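Local structure of avidin-related protein 4/5 (Gallus gallus, 2OF8) at residues 31-36 / 64-69. The protein probably binds biotin with high affinity, as avidin does, inside an eight-stranded antiparallel beta-barrel. The protein carries 2 engineered substitutions. Numbering follows the deposited sequence.
Sequences GTYLTA and FTVHWN. With BNI (5-(2-oxo-hexahydro-thieno[3,4-D]imidazol-6-yl)-pentanoic acid (4-nitro-phenyl)-amide), chain C.
Tyr33 and Trp68 meet inside the avidin barrel as an offset T-shaped pair: the six-membered ring of Trp68 turns its edge to the tyrosine face, with planes 89° apart and CH2 lying 3.6 Å from Tyr33 CD1. Strands 28-34 and 61-67 are not neighbours, since strand 47-53 runs between them, and they meet through inward-facing side chains without a hydrogen bond. Packing is densest around Tyr33. Its CG stands anti to the backbone N (chi1 -158°), which carries the ring inward past Val66, whose CG1 is 4.0 Å from Tyr33 CB. Thr35 CG2 also touches the indole, 3.7 Å from Trp68 CZ3. By contrast, Leu34 points away from 64-69 and is exposed, and Thr32 partly so, placing solvent on that side of the strand. Ligand C9 lies over the centre of one indole face, and Val66 CG1 meets the opposite face toward its rim; Trp68 NE1 is hydrogen-bonded to Thr75 OG1. An alanine at Trp68 would probably leave the Tyr33 face without its edge partner and open a gap beside the ligand chain. At the polar end, Tyr33 OH donates to ligand O3 at 2.7 Å, while ligand N2 gives Thr35 OG1, also hydrogen-bonded to Val37 O, a nearly straight bond (173°). The contact thus pairs an apolar wall for the ligand chain with directional bonds that recognise the ureido group, as in avidin-type biotin pockets.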
ATOM      1  N   GLY A  31      24.052   1.323   4.869  1.00 10.53           N
ATOM      2  CA  GLY A  31      23.828   1.277   6.290  1.00 10.75           C
ATOM      3  C   GLY A  31      23.464  -0.112   6.736  1.00  9.71           C
ATOM      4  O   GLY A  31      23.573  -1.080   5.993  1.00  9.48           O
ATOM      5  N   THR A  32      23.032  -0.204   7.984  1.00  9.43           N
ATOM      6  CA  THR A  32      22.555  -1.450   8.550  1.00  9.32           C
ATOM      7  C   THR A  32      21.237  -1.216   9.257  1.00  8.50           C
ATOM      8  O   THR A  32      20.907  -0.105   9.661  1.00  9.51           O
ATOM      9  CB  THR A  32      23.561  -2.032   9.554  1.00 10.38           C
ATOM     10  OG1 THR A  32      23.730  -1.115  10.637  1.00 12.17           O
ATOM     11  CG2 THR A  32      24.950  -2.209   8.930  1.00 11.90           C
ATOM     12  N   TYR A  33      20.496  -2.300   9.408  1.00  8.24           N
ATOM     13  CA  TYR A  33      19.158  -2.263   9.969  1.00  7.82           C
ATOM     14  C   TYR A  33      19.023  -3.443  10.920  1.00  7.63           C
ATOM     15  O   TYR A  33      19.234  -4.584  10.519  1.00  7.96           O
ATOM     16  CB  TYR A  33      18.109  -2.354   8.850  1.00  7.80           C
ATOM     17  CG  TYR A  33      16.745  -1.822   9.229  1.00  7.41           C
ATOM     18  CD1 TYR A  33      15.884  -2.553  10.041  1.00  7.18           C
ATOM     19  CD2 TYR A  33      16.307  -0.591   8.769  1.00  7.40           C
ATOM     20  CE1 TYR A  33      14.626  -2.057  10.387  1.00  6.92           C
ATOM     21  CE2 TYR A  33      15.059  -0.090   9.108  1.00  7.38           C
ATOM     22  CZ  TYR A  33      14.223  -0.815   9.917  1.00  6.85           C
ATOM     23  OH  TYR A  33      12.994  -0.287  10.228  1.00  7.35           O
ATOM     24  N   LEU A  34      18.672  -3.163  12.171  1.00  7.43           N
ATOM     25  CA  LEU A  34      18.390  -4.177  13.177  1.00  7.70           C
ATOM     26  C   LEU A  34      16.901  -4.087  13.494  1.00  7.12           C
ATOM     27  O   LEU A  34      16.459  -3.185  14.208  1.00  7.49           O
ATOM     28  CB  LEU A  34      19.235  -3.968  14.434  1.00  8.22           C
ATOM     29  CG  LEU A  34      19.137  -5.111  15.449  1.00  9.05           C
ATOM     30  CD1 LEU A  34      19.632  -6.419  14.879  1.00 10.43           C
ATOM     31  CD2 LEU A  34      19.919  -4.758  16.712  1.00 10.04           C
ATOM     32  N   THR A  35      16.118  -4.975  12.900  1.00  6.96           N
ATOM     33  CA  THR A  35      14.691  -4.971  13.156  1.00  6.94           C
ATOM     34  C   THR A  35      14.377  -5.532  14.538  1.00  6.80           C
ATOM     35  O   THR A  35      14.990  -6.498  14.981  1.00  7.40           O
ATOM     36  CB  THR A  35      13.903  -5.709  12.063  1.00  6.67           C
ATOM     37  OG1 THR A  35      12.502  -5.613  12.374  1.00  6.72           O
ATOM     38  CG2 THR A  35      14.261  -7.208  11.947  1.00  7.36           C
ATOM     39  N   ALA A  36      13.409  -4.914  15.210  1.00  7.03           N
ATOM     40  CA  ALA A  36      12.940  -5.407  16.503  1.00  7.57           C
ATOM     41  C   ALA A  36      12.002  -6.599  16.348  1.00  7.48           C
ATOM     42  O   ALA A  36      11.820  -7.354  17.306  1.00  8.80           O
ATOM     43  CB  ALA A  36      12.246  -4.294  17.277  1.00  8.05           C
ATOM     44  N   PHE A  64      15.068   3.302   0.442  1.00  6.24           N
ATOM     45  CA  PHE A  64      16.109   2.313   0.636  1.00  6.48           C
ATOM     46  C   PHE A  64      15.528   0.910   0.658  1.00  6.16           C
ATOM     47  O   PHE A  64      14.340   0.705   0.926  1.00  6.65           O
ATOM     48  CB  PHE A  64      17.001   2.607   1.875  1.00  6.69           C
ATOM     49  CG  PHE A  64      16.282   2.612   3.205  1.00  6.59           C
ATOM     50  CD1 PHE A  64      16.135   1.449   3.951  1.00  7.24           C
ATOM     51  CD2 PHE A  64      15.819   3.806   3.741  1.00  7.50           C
ATOM     52  CE1 PHE A  64      15.514   1.474   5.185  1.00  7.67           C
ATOM     53  CE2 PHE A  64      15.203   3.833   4.980  1.00  8.32           C
ATOM     54  CZ  PHE A  64      15.046   2.662   5.697  1.00  7.97           C
ATOM     55  N   THR A  65      16.404  -0.047   0.370  1.00  6.08           N
ATOM     56  CA  THR A  65      16.116  -1.472   0.378  1.00  6.24           C
ATOM     57  C   THR A  65      16.887  -2.125   1.511  1.00  6.27           C
ATOM     58  O   THR A  65      18.080  -1.866   1.663  1.00  7.23           O
ATOM     59  CB  THR A  65      16.569  -2.097  -0.950  1.00  6.56           C
ATOM     60  OG1 THR A  65      15.831  -1.523  -2.033  1.00  7.01           O
ATOM     61  CG2 THR A  65      16.297  -3.591  -0.984  1.00  7.20           C
ATOM     62  N   VAL A  66      16.210  -2.975   2.282  1.00  6.48           N
ATOM     63  CA  VAL A  66      16.860  -3.802   3.285  1.00  6.70           C
ATOM     64  C   VAL A  66      16.839  -5.244   2.795  1.00  7.02           C
ATOM     65  O   VAL A  66      15.775  -5.832   2.573  1.00  7.19           O
ATOM     66  CB  VAL A  66      16.168  -3.727   4.656  1.00  7.10           C
ATOM     67  CG1 VAL A  66      16.959  -4.548   5.676  1.00  7.71           C
ATOM     68  CG2 VAL A  66      16.023  -2.288   5.119  1.00  7.71           C
ATOM     69  N   HIS A  67      18.033  -5.809   2.618  1.00  7.21           N
ATOM     70  CA  HIS A  67      18.197  -7.218   2.301  1.00  7.67           C
ATOM     71  C   HIS A  67      18.349  -7.959   3.626  1.00  7.76           C
ATOM     72  O   HIS A  67      19.413  -7.940   4.251  1.00  8.42           O
ATOM     73  CB  HIS A  67      19.418  -7.410   1.391  1.00  8.31           C
ATOM     74  CG  HIS A  67      19.950  -8.807   1.345  1.00  9.65           C
ATOM     75  ND1 HIS A  67      19.936  -9.609   0.225  1.00 12.69           N
ATOM     76  CD2 HIS A  67      20.581  -9.519   2.305  1.00  8.81           C
ATOM     77  CE1 HIS A  67      20.526 -10.760   0.511  1.00 11.40           C
ATOM     78  NE2 HIS A  67      20.903 -10.737   1.774  1.00 12.28           N
ATOM     79  N   TRP A  68      17.278  -8.593   4.085  1.00  7.81           N
ATOM     80  CA  TRP A  68      17.326  -9.312   5.352  1.00  7.84           C
ATOM     81  C   TRP A  68      18.307 -10.473   5.213  1.00  8.29           C
ATOM     82  O   TRP A  68      18.226 -11.254   4.275  1.00  9.12           O
ATOM     83  CB  TRP A  68      15.933  -9.800   5.762  1.00  7.80           C
ATOM     84  CG  TRP A  68      14.970  -8.667   5.845  1.00  7.32           C
ATOM     85  CD1 TRP A  68      13.945  -8.409   4.989  1.00  7.22           C
ATOM     86  CD2 TRP A  68      14.996  -7.572   6.776  1.00  7.41           C
ATOM     87  NE1 TRP A  68      13.306  -7.247   5.342  1.00  7.00           N
ATOM     88  CE2 TRP A  68      13.935  -6.709   6.433  1.00  6.91           C
ATOM     89  CE3 TRP A  68      15.789  -7.244   7.884  1.00  7.16           C
ATOM     90  CZ2 TRP A  68      13.653  -5.547   7.142  1.00  7.11           C
ATOM     91  CZ3 TRP A  68      15.508  -6.085   8.595  1.00  7.14           C
ATOM     92  CH2 TRP A  68      14.448  -5.254   8.225  1.00  6.87           C
ATOM     93  N   ASN A  69      19.234 -10.591   6.158  1.00  8.46           N
ATOM     94  CA  ASN A  69      20.278 -11.611   6.072  1.00  9.12           C
ATOM     95  C   ASN A  69      19.854 -12.944   6.666  1.00  9.64           C
ATOM     96  O   ASN A  69      20.632 -13.896   6.657  1.00 12.12           O
ATOM     97  CB  ASN A  69      21.555 -11.128   6.761  1.00  9.52           C
ATOM     98  CG  ASN A  69      22.442 -10.296   5.854  1.00  9.79           C
ATOM     99  OD1 ASN A  69      22.137 -10.048   4.686  1.00 10.81           O
ATOM    100  ND2 ASN A  69      23.567  -9.857   6.402  1.00 11.68           N
TER
HETATM  101  C1  BNI C 502      10.619 -10.620   8.024  1.00  9.79           C
HETATM  102  C10 BNI C 502      11.949  -9.863   7.908  1.00  8.62           C
HETATM  103  C9  BNI C 502      12.016  -8.652   8.831  1.00  7.63           C
HETATM  104  C8  BNI C 502      10.973  -7.606   8.462  1.00  7.30           C
HETATM  105  C7  BNI C 502      10.860  -6.532   9.523  1.00  6.97           C
HETATM  106  C2  BNI C 502       9.770  -5.466   9.135  1.00  6.51           C
HETATM  107  C6  BNI C 502       8.860  -3.329   8.118  1.00  6.35           C
HETATM  108  C4  BNI C 502       9.361  -4.507  10.291  1.00  6.41           C
HETATM  109  C5  BNI C 502       8.750  -3.249   9.645  1.00  6.11           C
HETATM  110  C3  BNI C 502      10.506  -2.645  11.010  1.00  5.94           C
HETATM  111  O2  BNI C 502      10.080 -10.804   9.111  1.00 11.38           O
HETATM  112  O3  BNI C 502      11.336  -1.918  11.616  1.00  6.61           O
HETATM  113  N1  BNI C 502       9.545  -2.187  10.209  1.00  6.53           N
HETATM  114  N2  BNI C 502      10.464  -3.971  11.066  1.00  6.25           N
HETATM  115  S1  BNI C 502      10.349  -4.331   7.823  1.00  6.45           S
HETATM  116  N17 BNI C 502      10.001 -11.026   6.913  1.00 11.15           N
HETATM  117  C18 BNI C 502       8.851 -11.745   6.717  1.00 13.34           C
HETATM  118  C20 BNI C 502       8.818 -12.833   5.791  1.00 15.29           C
HETATM  119  C21 BNI C 502       7.596 -13.567   5.596  1.00 18.47           C
HETATM  120  C22 BNI C 502       6.400 -13.212   6.352  1.00 19.93           C
HETATM  121  C23 BNI C 502       6.435 -12.124   7.283  1.00 17.79           C
HETATM  122  C24 BNI C 502       7.643 -11.394   7.475  1.00 15.53           C
HETATM  123  N25 BNI C 502       5.131 -14.008   6.135  1.00 23.57           N
HETATM  124  O26 BNI C 502       5.091 -14.912   5.353  1.00 26.31           O
HETATM  125  O27 BNI C 502       4.127 -13.753   6.733  1.00 26.22           O